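Local coordinates for transcriptional protein SWT1 (Saccharomyces cerevisiae, PDB 4PQZ) that takes part in transcription, probably as an activator, and, as a whole protein, has RNA endonuclease activity, its HEPN-like C-terminal domain being the part present here, at residues F52-T57 / N84-F89; T127-W132 / K153-W158. One frame throughout, in Å; residues are numbered along the deposited sequence.

Interaction 1: F52-T57 / N84-F89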
loop_
_atom_site.group_PDB
_atom_site.type_symbol
_atom_site.label_atom_id
_atom_site.label_comp_id
_atom_site.label_asym_id
_atom_site.label_seq_id
_atom_site.Cartn_x
_atom_site.Cartn_y
_atom_site.Cartn_z
ATOM N N PHE A 52 -7.521 1.747 -1.515
ATOM C CA PHE A 52 -8.051 2.041 -2.848
ATOM C C PHE A 52 -7.638 0.977 -3.855
ATOM O O PHE A 52 -8.484 0.468 -4.600
ATOM C CB PHE A 52 -7.586 3.424 -3.352
ATOM C CG PHE A 52 -7.861 3.659 -4.829
ATOM C CD1 PHE A 52 -9.137 4.015 -5.270
ATOM C CD2 PHE A 52 -6.851 3.511 -5.773
ATOM C CE1 PHE A 52 -9.399 4.227 -6.632
ATOM C CE2 PHE A 52 -7.099 3.723 -7.133
ATOM C CZ PHE A 52 -8.375 4.078 -7.562
ATOM N N ALA A 53 -6.339 0.656 -3.865
ATOM C CA ALA A 53 -5.769 -0.276 -4.837
ATOM C C ALA A 53 -6.313 -1.697 -4.672
ATOM O O ALA A 53 -6.617 -2.379 -5.655
ATOM C CB ALA A 53 -4.256 -0.276 -4.761
ATOM N N ILE A 54 -6.444 -2.132 -3.427
ATOM C CA ILE A 54 -6.990 -3.447 -3.157
ATOM C C ILE A 54 -8.488 -3.513 -3.467
ATOM O O ILE A 54 -8.941 -4.445 -4.138
ATOM C CB ILE A 54 -6.681 -3.896 -1.720
ATOM C CG1 ILE A 54 -5.180 -4.198 -1.607
ATOM C CG2 ILE A 54 -7.510 -5.102 -1.351
ATOM C CD1 ILE A 54 -4.782 -4.739 -0.296
ATOM N N ASP A 55 -9.239 -2.510 -3.012
ATOM C CA ASP A 55 -10.669 -2.360 -3.331
ATOM C C ASP A 55 -10.945 -2.437 -4.827
ATOM O O ASP A 55 -11.806 -3.183 -5.274
ATOM C CB ASP A 55 -11.207 -1.021 -2.787
ATOM C CG ASP A 55 -12.740 -0.866 -2.963
ATOM O OD1 ASP A 55 -13.511 -1.336 -2.100
ATOM O OD2 ASP A 55 -13.175 -0.253 -3.957
ATOM N N HIS A 56 -10.193 -1.660 -5.595
ATOM C CA HIS A 56 -10.428 -1.495 -7.027
ATOM C C HIS A 56 -10.149 -2.780 -7.809
ATOM O O HIS A 56 -10.874 -3.146 -8.739
ATOM C CB HIS A 56 -9.565 -0.335 -7.574
ATOM C CG HIS A 56 -10.118 0.285 -8.814
ATOM N ND1 HIS A 56 -9.656 -0.028 -10.080
ATOM C CD2 HIS A 56 -11.104 1.194 -8.992
ATOM C CE1 HIS A 56 -10.328 0.664 -10.976
ATOM N NE2 HIS A 56 -11.218 1.418 -10.343
ATOM N N THR A 57 -9.077 -3.449 -7.422
ATOM C CA THR A 57 -8.665 -4.681 -8.069
ATOM C C THR A 57 -9.657 -5.831 -7.746
ATOM O O THR A 57 -10.043 -6.595 -8.633
ATOM C CB THR A 57 -7.202 -5.006 -7.677
ATOM O OG1 THR A 57 -6.294 -4.273 -8.517
ATOM C CG2 THR A 57 -6.898 -6.521 -7.750
ATOM N N ASN A 84 -3.279 -9.282 4.393
ATOM C CA ASN A 84 -4.059 -10.530 4.409
ATOM C C ASN A 84 -4.869 -10.728 3.107
ATOM O O ASN A 84 -4.876 -11.818 2.524
ATOM C CB ASN A 84 -4.961 -10.596 5.659
ATOM C CG ASN A 84 -5.918 -11.786 5.631
ATOM O OD1 ASN A 84 -5.505 -12.920 5.359
ATOM N ND2 ASN A 84 -7.209 -11.530 5.893
ATOM N N TYR A 85 -5.515 -9.668 2.626
ATOM C CA TYR A 85 -6.155 -9.714 1.301
ATOM C C TYR A 85 -5.218 -10.028 0.122
ATOM O O TYR A 85 -5.583 -10.800 -0.770
ATOM C CB TYR A 85 -6.953 -8.439 1.026
ATOM C CG TYR A 85 -8.319 -8.472 1.657
ATOM C CD1 TYR A 85 -9.139 -9.599 1.542
ATOM C CD2 TYR A 85 -8.774 -7.401 2.407
ATOM C CE1 TYR A 85 -10.378 -9.635 2.144
ATOM C CE2 TYR A 85 -10.007 -7.428 3.002
ATOM C CZ TYR A 85 -10.806 -8.540 2.868
ATOM O OH TYR A 85 -12.029 -8.530 3.468
ATOM N N ILE A 86 -4.021 -9.441 0.121
ATOM C CA ILE A 86 -3.044 -9.742 -0.926
ATOM C C ILE A 86 -2.622 -11.192 -0.837
ATOM O O ILE A 86 -2.539 -11.884 -1.859
ATOM C CB ILE A 86 -1.792 -8.834 -0.847
ATOM C CG1 ILE A 86 -2.170 -7.386 -1.161
ATOM C CG2 ILE A 86 -0.720 -9.316 -1.806
ATOM C CD1 ILE A 86 -1.029 -6.409 -0.933
ATOM N N TYR A 87 -2.353 -11.641 0.392
ATOM C CA TYR A 87 -2.130 -13.070 0.709
ATOM C C TYR A 87 -3.255 -14.036 0.259
ATOM O O TYR A 87 -3.005 -15.027 -0.435
ATOM C CB TYR A 87 -1.914 -13.246 2.217
ATOM C CG TYR A 87 -1.387 -14.607 2.585
ATOM C CD1 TYR A 87 -0.013 -14.877 2.545
ATOM C CD2 TYR A 87 -2.255 -15.642 2.961
ATOM C CE1 TYR A 87 0.480 -16.141 2.880
ATOM C CE2 TYR A 87 -1.768 -16.910 3.296
ATOM C CZ TYR A 87 -0.402 -17.151 3.254
ATOM O OH TYR A 87 0.083 -18.399 3.583
ATOM N N LEU A 88 -4.489 -13.756 0.659
ATOM C CA LEU A 88 -5.617 -14.673 0.363
ATOM C C LEU A 88 -5.931 -14.765 -1.117
ATOM O O LEU A 88 -6.350 -15.811 -1.600
ATOM C CB LEU A 88 -6.893 -14.239 1.085
ATOM C CG LEU A 88 -6.954 -14.505 2.581
ATOM C CD1 LEU A 88 -8.273 -13.968 3.112
ATOM C CD2 LEU A 88 -6.810 -16.000 2.855
ATOM N N PHE A 89 -5.727 -13.656 -1.828
ATOM C CA PHE A 89 -6.084 -13.567 -3.236
ATOM C C PHE A 89 -4.865 -13.578 -4.144
ATOM O O PHE A 89 -4.944 -13.150 -5.297
ATOM C CB PHE A 89 -6.970 -12.336 -3.495
ATOM C CG PHE A 89 -8.354 -12.471 -2.914
ATOM C CD1 PHE A 89 -9.348 -13.162 -3.604
ATOM C CD2 PHE A 89 -8.655 -11.933 -1.673
ATOM C CE1 PHE A 89 -10.624 -13.310 -3.068
ATOM C CE2 PHE A 89 -9.942 -12.087 -1.124
ATOM C CZ PHE A 89 -10.917 -12.776 -1.828
#
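Within 52-57, Ile-54 alone touches 84-89, lying against Tyr-85 and Ile-86 where helix 35-62 and helix 79-88 pair inside the HEPN-like, all-helical C-terminal domain. The evidence for close packing is confined to its two branches. CD1 of Ile-54 comes within 3.8 Å of Ile-86 CG1 and 4.2 Å of Ile-86 CD1, while Ile-54 CG2 rests 4.1 Å from Tyr-85 CB. In both pairs the side chains cross at about a right angle. The second torsion of Ile-54 explains the reach: with CD1 anti to CA (chi2 -176°), the methyl stands at the far end of an extended arm, whereas CG2 stays close to the backbone. Ile-54 accounts for 64 of the 119 Å² buried between the segments, and the CA atoms of Ile-54 and Tyr-85 are 7.7 Å apart. Beyond the pair, Ile-86 also packs on Trp-108.

Away from this apolar patch the two helices are joined less directly. Although CB of Tyr-85 faces Ile-54, its ring leads away from 52-57, meets Tyr-71 edge-to-face and sends its hydroxyl to the backbone oxygen of Asp-70. Tyr-71 OH in turn is hydrogen-bonded to Asp-55 OD1, which also forms a salt bridge with Arg-59, making an indirect link, part aromatic and part hydrogen-bonded, beside the direct apolar one. Asn-84 and Leu-88 lie on the exposed part of helix 79-88. Phe-89 leaves the helical backbone conformation and takes the N-cap position of helix 90-97. Its N donates to Tyr-85 O over 3.0 Å, and that same oxygen lies in the plane of the Phe-89 ring, at its edge.

Interaction 2: T127-W132 / K153-W158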
loop_
_atom_site.group_PDB
_atom_site.type_symbol
_atom_site.label_atom_id
_atom_site.label_comp_id
_atom_site.label_asym_id
_atom_site.label_seq_id
_atom_site.Cartn_x
_atom_site.Cartn_y
_atom_site.Cartn_z
ATOM N N THR A 127 12.029 3.622 5.426
ATOM C CA THR A 127 11.813 2.191 5.191
ATOM C C THR A 127 10.354 1.912 4.826
ATOM O O THR A 127 10.074 1.160 3.895
ATOM C CB THR A 127 12.232 1.344 6.417
ATOM O OG1 THR A 127 13.653 1.422 6.578
ATOM C CG2 THR A 127 11.835 -0.122 6.237
ATOM N N PHE A 128 9.444 2.556 5.551
ATOM C CA PHE A 128 8.015 2.432 5.320
ATOM C C PHE A 128 7.650 2.939 3.934
ATOM O O PHE A 128 7.091 2.199 3.119
ATOM C CB PHE A 128 7.228 3.208 6.395
ATOM C CG PHE A 128 5.731 3.104 6.247
ATOM C CD1 PHE A 128 5.044 2.013 6.762
ATOM C CD2 PHE A 128 5.009 4.096 5.578
ATOM C CE1 PHE A 128 3.651 1.908 6.619
ATOM C CE2 PHE A 128 3.633 3.998 5.428
ATOM C CZ PHE A 128 2.953 2.905 5.955
ATOM N N GLU A 129 7.966 4.207 3.681
ATOM C CA GLU A 129 7.639 4.852 2.417
ATOM C C GLU A 129 8.278 4.161 1.220
ATOM O O GLU A 129 7.606 3.968 0.209
ATOM C CB GLU A 129 8.000 6.341 2.447
ATOM C CG GLU A 129 7.461 7.151 1.265
ATOM C CD GLU A 129 8.312 7.022 -0.004
ATOM O OE1 GLU A 129 7.762 7.217 -1.110
ATOM O OE2 GLU A 129 9.526 6.726 0.104
ATOM N N GLN A 130 9.558 3.791 1.315
ATOM C CA GLN A 130 10.215 3.102 0.193
ATOM C C GLN A 130 9.573 1.758 -0.153
ATOM O O GLN A 130 9.476 1.396 -1.322
ATOM C CB GLN A 130 11.727 2.914 0.409
ATOM C CG GLN A 130 12.560 4.227 0.303
ATOM C CD GLN A 130 12.661 4.794 -1.115
ATOM O OE1 GLN A 130 13.534 4.397 -1.892
ATOM N NE2 GLN A 130 11.786 5.752 -1.448
ATOM N N PHE A 131 9.148 1.003 0.853
ATOM C CA PHE A 131 8.601 -0.328 0.579
ATOM C C PHE A 131 7.283 -0.171 -0.167
ATOM O O PHE A 131 7.052 -0.798 -1.214
ATOM C CB PHE A 131 8.398 -1.119 1.875
ATOM C CG PHE A 131 7.634 -2.403 1.692
ATOM C CD1 PHE A 131 8.282 -3.559 1.269
ATOM C CD2 PHE A 131 6.271 -2.461 1.956
ATOM C CE1 PHE A 131 7.583 -4.737 1.100
ATOM C CE2 PHE A 131 5.563 -3.639 1.796
ATOM C CZ PHE A 131 6.219 -4.771 1.364
ATOM N N TRP A 132 6.443 0.709 0.370
ATOM C CA TRP A 132 5.086 0.893 -0.134
ATOM C C TRP A 132 5.002 1.628 -1.470
ATOM O O TRP A 132 4.060 1.425 -2.222
ATOM C CB TRP A 132 4.218 1.571 0.927
ATOM C CG TRP A 132 3.849 0.600 1.993
ATOM C CD1 TRP A 132 4.254 0.607 3.303
ATOM C CD2 TRP A 132 3.043 -0.567 1.829
ATOM N NE1 TRP A 132 3.723 -0.478 3.969
ATOM C CE2 TRP A 132 2.976 -1.210 3.084
ATOM C CE3 TRP A 132 2.364 -1.125 0.741
ATOM C CZ2 TRP A 132 2.247 -2.382 3.277
ATOM C CZ3 TRP A 132 1.642 -2.289 0.939
ATOM C CH2 TRP A 132 1.592 -2.907 2.198
ATOM N N LYS A 153 2.278 11.561 -8.513
ATOM C CA LYS A 153 2.094 12.839 -7.849
ATOM C C LYS A 153 2.076 12.692 -6.328
ATOM O O LYS A 153 2.638 13.510 -5.605
ATOM C CB LYS A 153 0.805 13.505 -8.340
ATOM C CG LYS A 153 0.400 14.730 -7.552
ATOM C CD LYS A 153 -1.021 15.159 -7.883
ATOM C CE LYS A 153 -1.631 15.975 -6.742
ATOM N NZ LYS A 153 -0.805 17.156 -6.345
ATOM N N GLN A 154 1.434 11.641 -5.844
ATOM C CA GLN A 154 1.307 11.431 -4.407
ATOM C C GLN A 154 2.632 10.968 -3.783
ATOM O O GLN A 154 2.990 11.380 -2.676
ATOM C CB GLN A 154 0.192 10.429 -4.128
ATOM C CG GLN A 154 -0.724 10.815 -2.985
ATOM C CD GLN A 154 -1.880 9.851 -2.842
ATOM O OE1 GLN A 154 -2.267 9.183 -3.805
ATOM N NE2 GLN A 154 -2.433 9.762 -1.636
ATOM N N ILE A 155 3.348 10.118 -4.520
ATOM C CA ILE A 155 4.682 9.623 -4.163
ATOM C C ILE A 155 5.703 10.767 -4.071
ATOM O O ILE A 155 6.540 10.792 -3.164
ATOM C CB ILE A 155 5.169 8.545 -5.195
ATOM C CG1 ILE A 155 4.388 7.228 -5.031
ATOM C CG2 ILE A 155 6.672 8.314 -5.100
ATOM C CD1 ILE A 155 4.794 6.112 -6.024
ATOM N N HIS A 156 5.622 11.710 -5.003
ATOM C CA HIS A 156 6.519 12.869 -5.020
ATOM C C HIS A 156 6.325 13.704 -3.755
ATOM O O HIS A 156 7.291 14.042 -3.070
ATOM C CB HIS A 156 6.299 13.729 -6.273
ATOM C CG HIS A 156 7.116 14.991 -6.295
ATOM N ND1 HIS A 156 8.386 15.056 -6.836
ATOM C CD2 HIS A 156 6.843 16.240 -5.836
ATOM C CE1 HIS A 156 8.855 16.282 -6.712
ATOM N NE2 HIS A 156 7.940 17.021 -6.105
ATOM N N GLU A 157 5.069 14.008 -3.435
ATOM C CA GLU A 157 4.752 14.712 -2.195
ATOM C C GLU A 157 5.250 13.982 -0.938
ATOM O O GLU A 157 5.689 14.618 0.021
ATOM C CB GLU A 157 3.247 14.964 -2.086
ATOM C CG GLU A 157 2.643 15.687 -3.264
ATOM C CD GLU A 157 1.191 16.033 -3.025
ATOM O OE1 GLU A 157 0.858 16.400 -1.877
ATOM O OE2 GLU A 157 0.382 15.928 -3.974
ATOM N N TRP A 158 5.182 12.651 -0.939
ATOM C CA TRP A 158 5.672 11.880 0.198
ATOM C C TRP A 158 7.171 12.036 0.369
ATOM O O TRP A 158 7.641 12.327 1.471
ATOM C CB TRP A 158 5.348 10.397 0.050
ATOM C CG TRP A 158 3.887 10.081 0.102
ATOM C CD1 TRP A 158 2.889 10.855 0.635
ATOM C CD2 TRP A 158 3.257 8.903 -0.408
ATOM N NE1 TRP A 158 1.674 10.223 0.484
ATOM C CE2 TRP A 158 1.874 9.024 -0.151
ATOM C CE3 TRP A 158 3.727 7.756 -1.059
ATOM C CZ2 TRP A 158 0.958 8.039 -0.523
ATOM C CZ3 TRP A 158 2.818 6.777 -1.422
ATOM C CH2 TRP A 158 1.450 6.925 -1.156
#
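Glu-129 reaches Trp-158 by holding CG anti to its own backbone N (chi1 -169°) and then bending at chi2 (-81°), while Trp-158 carries its ring anti to the carbonyl carbon. Glu-129 CG thereby lies 4.1 Å from Trp-158 CB. The carboxylate approaches the indole at its edge, near the ring plane, with Glu-129 OE1 4.1 Å from Trp-158 CE3 and the two planes 69° apart. That oxygen is also 4.3 Å from Ile-155 CG2. Glu-129 OE2 takes a nearly straight bond from Gln-130 NE2 (2.9 Å) on its syn lone pair, in the amide plane. OE1 lies close to Glu-133 OE1, a like-charge pairing that would probably raise the proton affinity of one of the two acids. Trp-158 is fixed independently: NE1 bonds Gln-45 OE1 on helix 35-62, and Gln-154 O sits 3.2 Å above one ring face, toward its rim. Replacing Glu-129 with an alanine would probably open a gap beside Trp-158 CB and leave Gln-130 NE2 without its acceptor. Such packing joins two successive, roughly antiparallel helices, 122-139 and 145-163, as a helical hairpin against helix 35-62 in the HEPN-like bundle.

Interactions 1 and 2 lie on opposite sides of the chain's centre, their own centres 19 Å apart and each about 10 Å from it. Both are largely buried, yet all three touching residues of interaction 2 are buried, against two of three in interaction 1. They bury similar areas (119 and 132 Å²) with different chemistry: saturated carbons alone in the first, a carboxylate-bearing chain against an indole in the second. Helix 35-62 is common ground, supplying one segment of 52-57/84-89 and, through Gln-45, a partner for 127-132/153-158. Trp-108 packs on Ile-86 of 84-89 and on Trp-132 of 127-132, bordering a segment of each.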